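Local coordinates for protein Udp-n-acetylglucosamine pyrophosphorylase (Trypanosoma brucei, PDB 4BQH) that probably catalyses the transfer of a uridylyl group from UTP to N-acetyl-alpha-D-glucosamine 1-phosphate, giving UDP-N-acetyl-alpha-D-glucosamine and diphosphate, at residues E300-V305 against A422-Q427; C309-P314 against K351-N356. All blocks are in the same frame, centred on the assembly; numbering follows the deposited sequence.

Contact 1. Residues E300-V305 against A422-Q427; sequences EEAHVV and AFRIMQ
Arg424 lays the start of its side chain over Glu300 and Ala302, its CG lying 3.8 Å from Glu300 CB and 3.9 Å from Ala302 CB. Its chain then bends at chi2 (-73°), which places CD beside the glutamate, and NE gives Glu300 OE1 an almost straight salt-bridge hydrogen bond of 2.9 Å (N-H...O 174°). OE1 lies in the guanidinium plane, while NE comes to it on the anti side and out of the carboxylate plane, and the two flat groups are turned 58° apart. One water donates to Glu300 O and OE1 and accepts from Arg424 NH2, while NH1 turns back to Phe423 O and to Ser420 O. Together these bonds hold the rotation of the guanidinium. The backbones illustrate how a parallel strand pair begins. Ala422 O takes two donors, His303 N at 2.8 Å and Val304 N at 3.2 Å, and Arg424 N returns a bond to Val304 O at 2.9 Å. On the sheet face of Val304 and Phe423, valine CG1 touches ring atoms CD1 and CE1, both at 3.7 Å; Trp328 stacks on the same ring. At the strand's entrance Ala422 CB meets the edge of the His303 imidazole at CD2, and the ring nitrogens are held by Ser363 and Asp414. Glu301, the first residue after helix 291-300, has positive phi and closes it in a Schellman motif, and after a short turn through Ala302 and His303 the chain enters strand 304-309, a helix-to-strand connection within the GT-A-like fold. That strand runs between strand 423-427 and strand 359-363, while helix 291-300 packs on the face bearing Val305 through Phe293, Tyr296 and Ala297.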
# COMPACT_ATOMS: atom_id res chain seq x y z
N GLU A 300 -19.57 -7.89 -4.53
CA GLU A 300 -20.22 -7.25 -3.36
C GLU A 300 -20.78 -5.85 -3.64
O GLU A 300 -21.52 -5.30 -2.83
CB GLU A 300 -19.24 -7.17 -2.16
CG GLU A 300 -18.84 -8.55 -1.62
CD GLU A 300 -19.99 -9.34 -0.98
OE1 GLU A 300 -20.86 -8.74 -0.30
OE2 GLU A 300 -20.02 -10.57 -1.12
N GLU A 301 -20.43 -5.31 -4.80
CA GLU A 301 -20.70 -3.92 -5.16
C GLU A 301 -20.11 -2.98 -4.08
O GLU A 301 -20.73 -1.99 -3.69
CB GLU A 301 -22.21 -3.67 -5.39
CG GLU A 301 -22.80 -4.54 -6.50
CD GLU A 301 -24.31 -4.50 -6.51
OE1 GLU A 301 -24.87 -3.54 -7.08
OE2 GLU A 301 -24.93 -5.42 -5.94
N ALA A 302 -18.90 -3.31 -3.62
CA ALA A 302 -18.22 -2.54 -2.58
C ALA A 302 -17.50 -1.34 -3.18
O ALA A 302 -16.99 -1.40 -4.33
CB ALA A 302 -17.24 -3.43 -1.84
N HIS A 303 -17.49 -0.24 -2.44
CA HIS A 303 -16.65 0.93 -2.76
C HIS A 303 -15.33 0.89 -2.01
O HIS A 303 -14.34 1.48 -2.45
CB HIS A 303 -17.41 2.21 -2.47
CG HIS A 303 -18.47 2.52 -3.50
ND1 HIS A 303 -18.16 2.95 -4.75
CD2 HIS A 303 -19.87 2.44 -3.44
CE1 HIS A 303 -19.31 3.13 -5.46
NE2 HIS A 303 -20.36 2.83 -4.65
N VAL A 304 -15.31 0.19 -0.88
CA VAL A 304 -14.05 -0.06 -0.13
C VAL A 304 -14.03 -1.51 0.32
O VAL A 304 -15.00 -1.97 0.94
CB VAL A 304 -13.93 0.84 1.12
CG1 VAL A 304 -12.72 0.39 1.98
CG2 VAL A 304 -13.78 2.30 0.71
N VAL A 305 -12.94 -2.23 0.03
CA VAL A 305 -12.68 -3.52 0.66
C VAL A 305 -11.34 -3.40 1.36
O VAL A 305 -10.38 -2.89 0.77
CB VAL A 305 -12.61 -4.69 -0.35
CG1 VAL A 305 -12.50 -6.00 0.40
CG2 VAL A 305 -13.86 -4.71 -1.22
N ALA A 422 -21.53 -0.56 1.57
CA ALA A 422 -20.56 -0.67 0.47
C ALA A 422 -19.13 -0.80 1.01
O ALA A 422 -18.16 -0.59 0.27
CB ALA A 422 -20.70 0.53 -0.47
N PHE A 423 -19.03 -1.15 2.30
CA PHE A 423 -17.75 -1.49 2.95
C PHE A 423 -17.65 -2.99 3.24
O PHE A 423 -18.56 -3.58 3.82
CB PHE A 423 -17.61 -0.68 4.26
CG PHE A 423 -16.31 -0.95 4.99
CD1 PHE A 423 -15.18 -0.18 4.72
CD2 PHE A 423 -16.22 -1.95 5.94
CE1 PHE A 423 -13.99 -0.40 5.39
CE2 PHE A 423 -15.03 -2.18 6.64
CZ PHE A 423 -13.91 -1.40 6.35
N ARG A 424 -16.55 -3.62 2.82
CA ARG A 424 -16.36 -5.04 3.09
C ARG A 424 -14.97 -5.32 3.67
O ARG A 424 -13.99 -4.61 3.40
CB ARG A 424 -16.54 -5.87 1.82
CG ARG A 424 -17.94 -5.79 1.18
CD ARG A 424 -18.91 -6.58 2.04
NE ARG A 424 -20.28 -6.57 1.49
CZ ARG A 424 -21.23 -5.70 1.81
NH1 ARG A 424 -20.99 -4.70 2.66
NH2 ARG A 424 -22.44 -5.82 1.24
N ILE A 425 -14.91 -6.37 4.48
CA ILE A 425 -13.66 -6.87 5.06
C ILE A 425 -13.36 -8.22 4.41
O ILE A 425 -14.27 -9.07 4.27
CB ILE A 425 -13.83 -7.10 6.56
CG1 ILE A 425 -13.88 -5.74 7.28
CG2 ILE A 425 -12.68 -7.99 7.11
CD1 ILE A 425 -14.36 -5.80 8.73
N MET A 426 -12.09 -8.43 4.05
CA MET A 426 -11.62 -9.74 3.61
C MET A 426 -10.50 -10.16 4.57
O MET A 426 -9.44 -9.55 4.59
CB MET A 426 -11.14 -9.70 2.15
CG MET A 426 -10.77 -11.08 1.59
SD MET A 426 -10.53 -10.99 -0.21
CE MET A 426 -8.96 -10.27 -0.30
N GLN A 427 -10.78 -11.15 5.41
CA GLN A 427 -9.82 -11.62 6.41
C GLN A 427 -8.92 -12.66 5.71
O GLN A 427 -9.42 -13.66 5.24
CB GLN A 427 -10.54 -12.22 7.62
CG GLN A 427 -9.60 -12.73 8.73
CD GLN A 427 -9.46 -11.74 9.89
OE1 GLN A 427 -9.15 -10.56 9.70
NE2 GLN A 427 -9.67 -12.24 11.11
O HOH W 1 -23.20 -7.03 -1.23

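Contact 2. Residues C309-P314 against K351-N356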
# COMPACT_ATOMS: atom_id res chain seq x y z
N CYS A 309 -6.07 -9.28 9.05
CA CYS A 309 -5.56 -10.57 9.52
C CYS A 309 -5.96 -10.76 11.00
O CYS A 309 -6.07 -9.78 11.73
CB CYS A 309 -4.02 -10.58 9.43
SG CYS A 309 -3.45 -10.52 7.71
N PRO A 310 -6.14 -12.02 11.44
CA PRO A 310 -6.28 -12.23 12.88
C PRO A 310 -5.07 -11.65 13.65
O PRO A 310 -3.94 -11.67 13.14
CB PRO A 310 -6.31 -13.76 13.04
CG PRO A 310 -6.50 -14.32 11.66
CD PRO A 310 -6.08 -13.28 10.68
N LYS A 311 -5.29 -11.15 14.86
CA LYS A 311 -4.16 -10.69 15.69
C LYS A 311 -3.28 -11.87 16.09
O LYS A 311 -3.78 -12.97 16.27
CB LYS A 311 -4.64 -9.95 16.95
CG LYS A 311 -5.48 -8.71 16.63
CD LYS A 311 -5.14 -7.52 17.50
CE LYS A 311 -4.99 -7.85 18.97
NZ LYS A 311 -4.66 -6.68 19.83
N ARG A 312 -1.98 -11.61 16.24
CA ARG A 312 -1.04 -12.65 16.67
C ARG A 312 -1.23 -13.05 18.14
O ARG A 312 -0.95 -14.19 18.54
CB ARG A 312 0.40 -12.19 16.38
CG ARG A 312 0.85 -12.57 14.98
CD ARG A 312 1.33 -14.02 14.97
NE ARG A 312 0.96 -14.68 13.73
CZ ARG A 312 1.77 -14.80 12.69
NH1 ARG A 312 3.01 -14.33 12.77
NH2 ARG A 312 1.35 -15.40 11.58
N GLY A 313 -1.72 -12.10 18.92
CA GLY A 313 -2.14 -12.35 20.30
C GLY A 313 -2.81 -11.07 20.78
O GLY A 313 -2.75 -10.06 20.08
N PRO A 314 -3.40 -11.09 21.99
CA PRO A 314 -4.17 -9.93 22.49
C PRO A 314 -3.38 -8.63 22.57
O PRO A 314 -3.96 -7.55 22.36
CB PRO A 314 -4.67 -10.41 23.87
CG PRO A 314 -3.74 -11.53 24.25
CD PRO A 314 -3.40 -12.21 22.95
N LYS A 351 -12.62 -11.01 20.24
CA LYS A 351 -13.79 -10.36 19.67
C LYS A 351 -13.38 -9.33 18.61
O LYS A 351 -14.04 -9.20 17.58
CB LYS A 351 -14.61 -9.66 20.78
CG LYS A 351 -15.35 -10.64 21.70
CD LYS A 351 -16.18 -9.91 22.75
CE LYS A 351 -16.90 -10.89 23.67
NZ LYS A 351 -17.38 -10.22 24.92
N PHE A 352 -12.28 -8.62 18.87
CA PHE A 352 -11.75 -7.65 17.90
C PHE A 352 -10.54 -8.27 17.25
O PHE A 352 -9.44 -8.21 17.77
CB PHE A 352 -11.35 -6.36 18.60
CG PHE A 352 -12.52 -5.55 19.10
CD1 PHE A 352 -13.12 -4.59 18.28
CD2 PHE A 352 -13.01 -5.73 20.40
CE1 PHE A 352 -14.19 -3.82 18.74
CE2 PHE A 352 -14.09 -4.97 20.86
CZ PHE A 352 -14.67 -4.02 20.03
N ASN A 353 -10.77 -8.90 16.10
CA ASN A 353 -9.76 -9.79 15.53
C ASN A 353 -9.49 -9.52 14.04
O ASN A 353 -8.99 -10.38 13.33
CB ASN A 353 -10.21 -11.25 15.73
CG ASN A 353 -9.05 -12.24 15.63
OD1 ASN A 353 -7.93 -11.93 16.04
ND2 ASN A 353 -9.34 -13.44 15.14
N CYS A 354 -9.82 -8.31 13.58
CA CYS A 354 -9.52 -7.95 12.18
C CYS A 354 -8.46 -6.86 12.19
O CYS A 354 -8.79 -5.68 12.21
CB CYS A 354 -10.77 -7.48 11.43
SG CYS A 354 -12.00 -8.80 11.25
N ALA A 355 -7.20 -7.27 12.24
CA ALA A 355 -6.08 -6.31 12.28
C ALA A 355 -5.80 -5.65 10.93
O ALA A 355 -5.79 -6.31 9.88
CB ALA A 355 -4.82 -6.99 12.81
N ASN A 356 -5.56 -4.35 10.97
CA ASN A 356 -5.29 -3.55 9.80
C ASN A 356 -3.89 -3.83 9.23
O ASN A 356 -2.90 -3.53 9.87
CB ASN A 356 -5.43 -2.06 10.18
CG ASN A 356 -5.17 -1.15 9.01
OD1 ASN A 356 -5.41 -1.52 7.86
ND2 ASN A 356 -4.67 0.05 9.29
O HOH W 2 -6.22 -13.72 17.08
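Cys309 and Ala355 form an antiparallel hydrogen-bonded pair, the point at which strands 304-309 and 355-357 of the mixed sheet join before strand 304-309 runs out into a loop. Two backbone bonds make the pair: Cys309 N to Ala355 O at 3.1 Å and Ala355 N to Cys309 O at 2.8 Å. Beyond it the pairing passes from backbone to side chain. Asn353 holds CG anti to its backbone N (chi1 -159°), and its OD1 accepts from Lys311 N at 3.0 Å, with the donor above the amide plane. A water donates both to that OD1 and to Lys311 O, so OD1 holds Lys311 N directly and Lys311 O through the water. Weaker contacts fill in around these bonds. Pro310 CA directs a CA-H...O contact at Asn353 O, and the proline CB rests 3.7 Å from Asn353 ND2. Lys311 CG lies near Ala355 CB, and the apolar part of the lysine also meets Val318 and Val320. The lysine chain is bent at chi2 and chi3, and Lys311 NZ donates to Pro314 O of its own loop at 2.8 Å, from above the carbonyl plane.

In the fold
Contacts 1 and 2 share one strand: 304-309 pairs in parallel with 423-427 and antiparallel with 355-357, contact 1 lying at its start and contact 2 at its end. Along the chain contact 2 is nested within the loop that contact 1 closes, and their centres lie about 18 Å apart. Gln427, at the end of strand 423-427, spans the two: its NE2 probably donates to Asn353 O at 3.0 Å, and its OE1 accepts a hydrogen bond from Thr308 OG1. Both contacts belong to the mixed sheet of the GT-A-like fold, within the family region. The bound inhibitor, described as allosteric, occupies a pocket formed by residues between 48 and 401, to which segment 422-427 therefore contributes nothing.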